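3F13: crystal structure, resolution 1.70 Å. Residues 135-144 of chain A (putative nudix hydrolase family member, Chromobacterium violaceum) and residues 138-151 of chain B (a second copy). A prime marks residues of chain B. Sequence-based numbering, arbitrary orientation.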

# COMPACT_ATOMS: atom_id res chain seq x y z
N THR A 135 13.15 13.88 -5.47
CA THR A 135 12.29 13.31 -6.51
C THR A 135 10.89 13.15 -5.94
O THR A 135 10.73 13.24 -4.75
CB THR A 135 12.76 11.90 -6.94
OG1 THR A 135 12.76 11.05 -5.77
CG2 THR A 135 14.22 11.95 -7.56
N ALA A 136 9.89 12.94 -6.79
CA ALA A 136 8.49 12.73 -6.35
C ALA A 136 8.43 11.54 -5.39
O ALA A 136 7.78 11.62 -4.34
CB ALA A 136 7.57 12.50 -7.53
N LYS A 137 9.17 10.48 -5.73
CA LYS A 137 9.24 9.29 -4.85
C LYS A 137 9.89 9.58 -3.48
O LYS A 137 9.36 9.17 -2.43
CB LYS A 137 9.89 8.09 -5.55
CG LYS A 137 9.99 6.92 -4.62
CD LYS A 137 10.15 5.70 -5.44
CE LYS A 137 8.82 5.41 -6.06
NZ LYS A 137 8.91 4.05 -6.64
N GLY A 138 11.00 10.32 -3.48
CA GLY A 138 11.68 10.69 -2.21
C GLY A 138 10.74 11.53 -1.36
O GLY A 138 10.70 11.38 -0.14
N GLU A 139 9.97 12.41 -2.00
CA GLU A 139 9.02 13.28 -1.25
C GLU A 139 7.89 12.43 -0.64
O GLU A 139 7.50 12.61 0.50
CB GLU A 139 8.49 14.39 -2.16
CG GLU A 139 9.65 15.30 -2.61
CD GLU A 139 9.28 16.49 -3.51
OE1 GLU A 139 9.97 17.52 -3.38
OE2 GLU A 139 8.35 16.42 -4.35
N ALA A 140 7.36 11.51 -1.44
CA ALA A 140 6.35 10.57 -0.93
C ALA A 140 6.86 9.73 0.26
O ALA A 140 6.17 9.52 1.24
CB ALA A 140 5.93 9.64 -2.06
N LEU A 141 8.07 9.21 0.13
CA LEU A 141 8.67 8.43 1.19
C LEU A 141 8.80 9.32 2.45
O LEU A 141 8.44 8.92 3.56
CB LEU A 141 10.03 7.98 0.72
CG LEU A 141 10.84 7.05 1.60
CD1 LEU A 141 12.14 6.73 0.88
CD2 LEU A 141 11.12 7.75 2.84
N ARG A 142 9.34 10.52 2.29
CA ARG A 142 9.52 11.37 3.48
C ARG A 142 8.19 11.73 4.11
O ARG A 142 8.08 11.80 5.33
CB ARG A 142 10.35 12.62 3.14
CG ARG A 142 11.83 12.29 2.83
CD ARG A 142 12.64 13.62 2.72
NE ARG A 142 12.30 14.37 1.52
CZ ARG A 142 12.80 14.08 0.33
NH1 ARG A 142 13.67 13.08 0.23
NH2 ARG A 142 12.49 14.82 -0.74
N ALA A 143 7.17 11.97 3.29
CA ALA A 143 5.84 12.27 3.82
C ALA A 143 5.29 11.08 4.59
O ALA A 143 4.65 11.21 5.66
CB ALA A 143 4.90 12.65 2.71
N LEU A 144 5.50 9.91 4.04
CA LEU A 144 5.01 8.72 4.72
C LEU A 144 5.72 8.52 6.06
O LEU A 144 5.10 8.16 7.05
CB LEU A 144 5.17 7.51 3.83
CG LEU A 144 4.01 7.33 2.86
CD1 LEU A 144 4.48 6.31 1.82
CD2 LEU A 144 2.75 6.82 3.62
N GLY B 138 -2.81 14.37 5.66
CA GLY B 138 -3.05 15.23 4.50
C GLY B 138 -1.78 15.41 3.70
O GLY B 138 -1.83 15.35 2.47
N GLU B 139 -0.64 15.59 4.39
CA GLU B 139 0.65 15.79 3.70
C GLU B 139 1.07 14.54 2.92
O GLU B 139 1.54 14.65 1.79
CB GLU B 139 1.76 16.18 4.67
CG GLU B 139 1.65 17.61 5.20
CD GLU B 139 2.89 18.01 5.98
OE1 GLU B 139 3.89 18.38 5.33
OE2 GLU B 139 2.86 17.92 7.24
N ALA B 140 0.95 13.38 3.57
CA ALA B 140 1.17 12.09 2.91
C ALA B 140 0.26 11.88 1.71
O ALA B 140 0.71 11.47 0.65
CB ALA B 140 0.98 10.98 3.90
N LEU B 141 -1.02 12.19 1.86
CA LEU B 141 -1.97 12.09 0.77
C LEU B 141 -1.50 12.96 -0.40
O LEU B 141 -1.39 12.49 -1.55
CB LEU B 141 -3.35 12.50 1.28
CG LEU B 141 -4.61 12.29 0.45
CD1 LEU B 141 -5.81 12.68 1.35
CD2 LEU B 141 -4.55 13.15 -0.80
N ARG B 142 -1.19 14.22 -0.12
CA ARG B 142 -0.78 15.14 -1.19
C ARG B 142 0.53 14.70 -1.85
O ARG B 142 0.71 14.86 -3.06
CB ARG B 142 -0.70 16.58 -0.71
CG ARG B 142 -2.10 17.27 -0.45
CD ARG B 142 -1.92 18.75 -0.15
NE ARG B 142 -1.29 18.95 1.14
CZ ARG B 142 -1.91 18.82 2.30
NH1 ARG B 142 -3.21 18.49 2.34
NH2 ARG B 142 -1.24 18.99 3.42
N ALA B 143 1.44 14.13 -1.06
CA ALA B 143 2.69 13.67 -1.65
C ALA B 143 2.44 12.47 -2.57
O ALA B 143 3.08 12.33 -3.61
CB ALA B 143 3.73 13.37 -0.58
N LEU B 144 1.52 11.59 -2.17
CA LEU B 144 1.21 10.44 -3.02
C LEU B 144 0.57 10.91 -4.33
O LEU B 144 0.88 10.39 -5.39
CB LEU B 144 0.34 9.42 -2.28
CG LEU B 144 1.17 8.60 -1.30
CD1 LEU B 144 0.27 7.73 -0.41
CD2 LEU B 144 2.15 7.73 -2.12
N LEU B 145 -0.33 11.88 -4.24
CA LEU B 145 -0.95 12.47 -5.42
C LEU B 145 0.10 13.07 -6.38
O LEU B 145 0.07 12.86 -7.61
CB LEU B 145 -2.01 13.48 -4.99
CG LEU B 145 -3.27 12.78 -4.48
CD1 LEU B 145 -4.30 13.83 -4.09
CD2 LEU B 145 -3.87 11.81 -5.50
N GLY B 146 1.10 13.72 -5.79
CA GLY B 146 2.23 14.26 -6.53
C GLY B 146 3.03 13.19 -7.26
O GLY B 146 3.41 13.37 -8.39
N LEU B 147 3.30 12.07 -6.58
CA LEU B 147 3.87 10.90 -7.19
C LEU B 147 3.05 10.43 -8.40
O LEU B 147 3.59 10.24 -9.49
CB LEU B 147 4.04 9.78 -6.13
CG LEU B 147 4.71 8.51 -6.67
CD1 LEU B 147 6.00 8.82 -7.43
CD2 LEU B 147 4.96 7.53 -5.53
N ALA B 148 1.76 10.24 -8.23
CA ALA B 148 0.94 9.78 -9.34
C ALA B 148 1.05 10.76 -10.52
O ALA B 148 1.21 10.34 -11.68
CB ALA B 148 -0.48 9.63 -8.91
N ARG B 149 0.98 12.04 -10.23
CA ARG B 149 1.11 13.07 -11.26
C ARG B 149 2.43 13.02 -12.00
O ARG B 149 2.46 13.16 -13.23
CB ARG B 149 0.93 14.44 -10.66
CG ARG B 149 -0.52 14.81 -10.56
CD ARG B 149 -0.70 16.30 -10.33
NE ARG B 149 -0.34 16.65 -8.96
CZ ARG B 149 -1.19 16.61 -7.94
NH1 ARG B 149 -2.46 16.24 -8.11
NH2 ARG B 149 -0.75 16.94 -6.74
N TYR B 150 3.51 12.83 -11.26
CA TYR B 150 4.80 12.69 -11.90
C TYR B 150 4.83 11.45 -12.79
O TYR B 150 5.40 11.50 -13.88
CB TYR B 150 5.92 12.62 -10.87
CG TYR B 150 7.27 12.27 -11.45
CD1 TYR B 150 8.04 13.23 -12.11
CD2 TYR B 150 7.77 10.99 -11.33
CE1 TYR B 150 9.29 12.90 -12.64
CE2 TYR B 150 9.01 10.64 -11.87
CZ TYR B 150 9.76 11.60 -12.50
OH TYR B 150 10.97 11.22 -13.01
N ILE B 151 4.24 10.35 -12.33
CA ILE B 151 4.25 9.11 -13.14
C ILE B 151 3.53 9.35 -14.45
O ILE B 151 4.00 8.96 -15.53
CB ILE B 151 3.48 7.94 -12.49
CG1 ILE B 151 3.82 7.78 -11.03
CG2 ILE B 151 3.87 6.61 -13.20
CD1 ILE B 151 5.19 7.32 -10.87
O HOH W 1 5.63 13.26 -4.14

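Two helices from two copies of the same protein pack nearly antiparallel, their N-to-C directions 163° apart and their axes approaching to 8.4 Å. That spacing is short, and small side chains permit it. Along the seam the nearest backbone pairs involve alanine on at least one side: the CA atoms of Ala140 and Ala143′ lie 4.9 Å apart, and those of Ala143 and Ala140′ 4.8 Å.

At the centre the methyl groups of Ala143 and Ala143′ meet, CB to CB, at 3.6 Å. Each also rests against the backbone of the opposite helix. Ala143 CB lies 3.8 Å from Ala140′ CA and 4.0 Å from Glu139′ O; Ala143′ CB, in near-symmetric fashion, lies 3.9 Å from Ala140 CA and 4.0 Å from Glu139 O. A methyl has no rotamer to choose, so the backbone alone sets its position, and here it points both Ala143 and Ala143′ toward the partner. Glu139 O accepts from Ala143 N, and Glu139′ O from Ala143′ N, both at 2.9 Å, so the two carbonyls are already engaged within their own helices.

The larger side chains come in from the flanks. Leu144′ leaves its helix sideways, but with chi1 m and chi2 t its end comes nearer to the partner, bringing CD2 to 4.2 Å from Ala140 CB. Leu144 has the same m, t conformation and likewise brings its end closer. Leu147′ also starts sideways but adopts t, p, and its two methyls reach different neighbours: CD1 lies 4.0 Å from Ala136 CB and 4.0 Å from Lys137 N, while CD2 lies 4.2 Å from Ala140 CB. The branched end thus spans one turn of the opposite helix. Leu141 and Leu141′, both t, t, point away and take no part.

Near the start of the chain A helix, Ala136 points toward its partner and meets Tyr150′, CB to CB, at 3.7 Å. Tyr150′ has chi1 t, and its ring stands oblique to the alanine methyl. Gly146′ contributes backbone here, its O lying 4.3 Å from Ala136 CB; the coordinates leave room for a CB at this glycine, so crowding by the partner does not account for its absence.

Just before this helix, Thr135 acts as N-cap. Its p rotamer places OG1 where it accepts from Gly138 N at 3.0 Å, with an N-H...acceptor angle of 159°, satisfying an amide in the first turn that has no helical carbonyl to pair with.

No direct hydrogen bond crosses between the stretches. A single water bridges them, donating to Ala136 O at 2.7 Å and to Ala143′ O at 2.8 Å. Lys137 leaves its helix sideways, and its CB lies 4.4 Å from Leu147′ CD1; beyond t, t the chain bends at chi3 (m), and NZ is bonded elsewhere in the structure. Glu139 and Glu139′, both m, t, remain exposed. The rule is compact: alanines set the spacing, leucine ends fill the flanks, and charged groups keep to the outside.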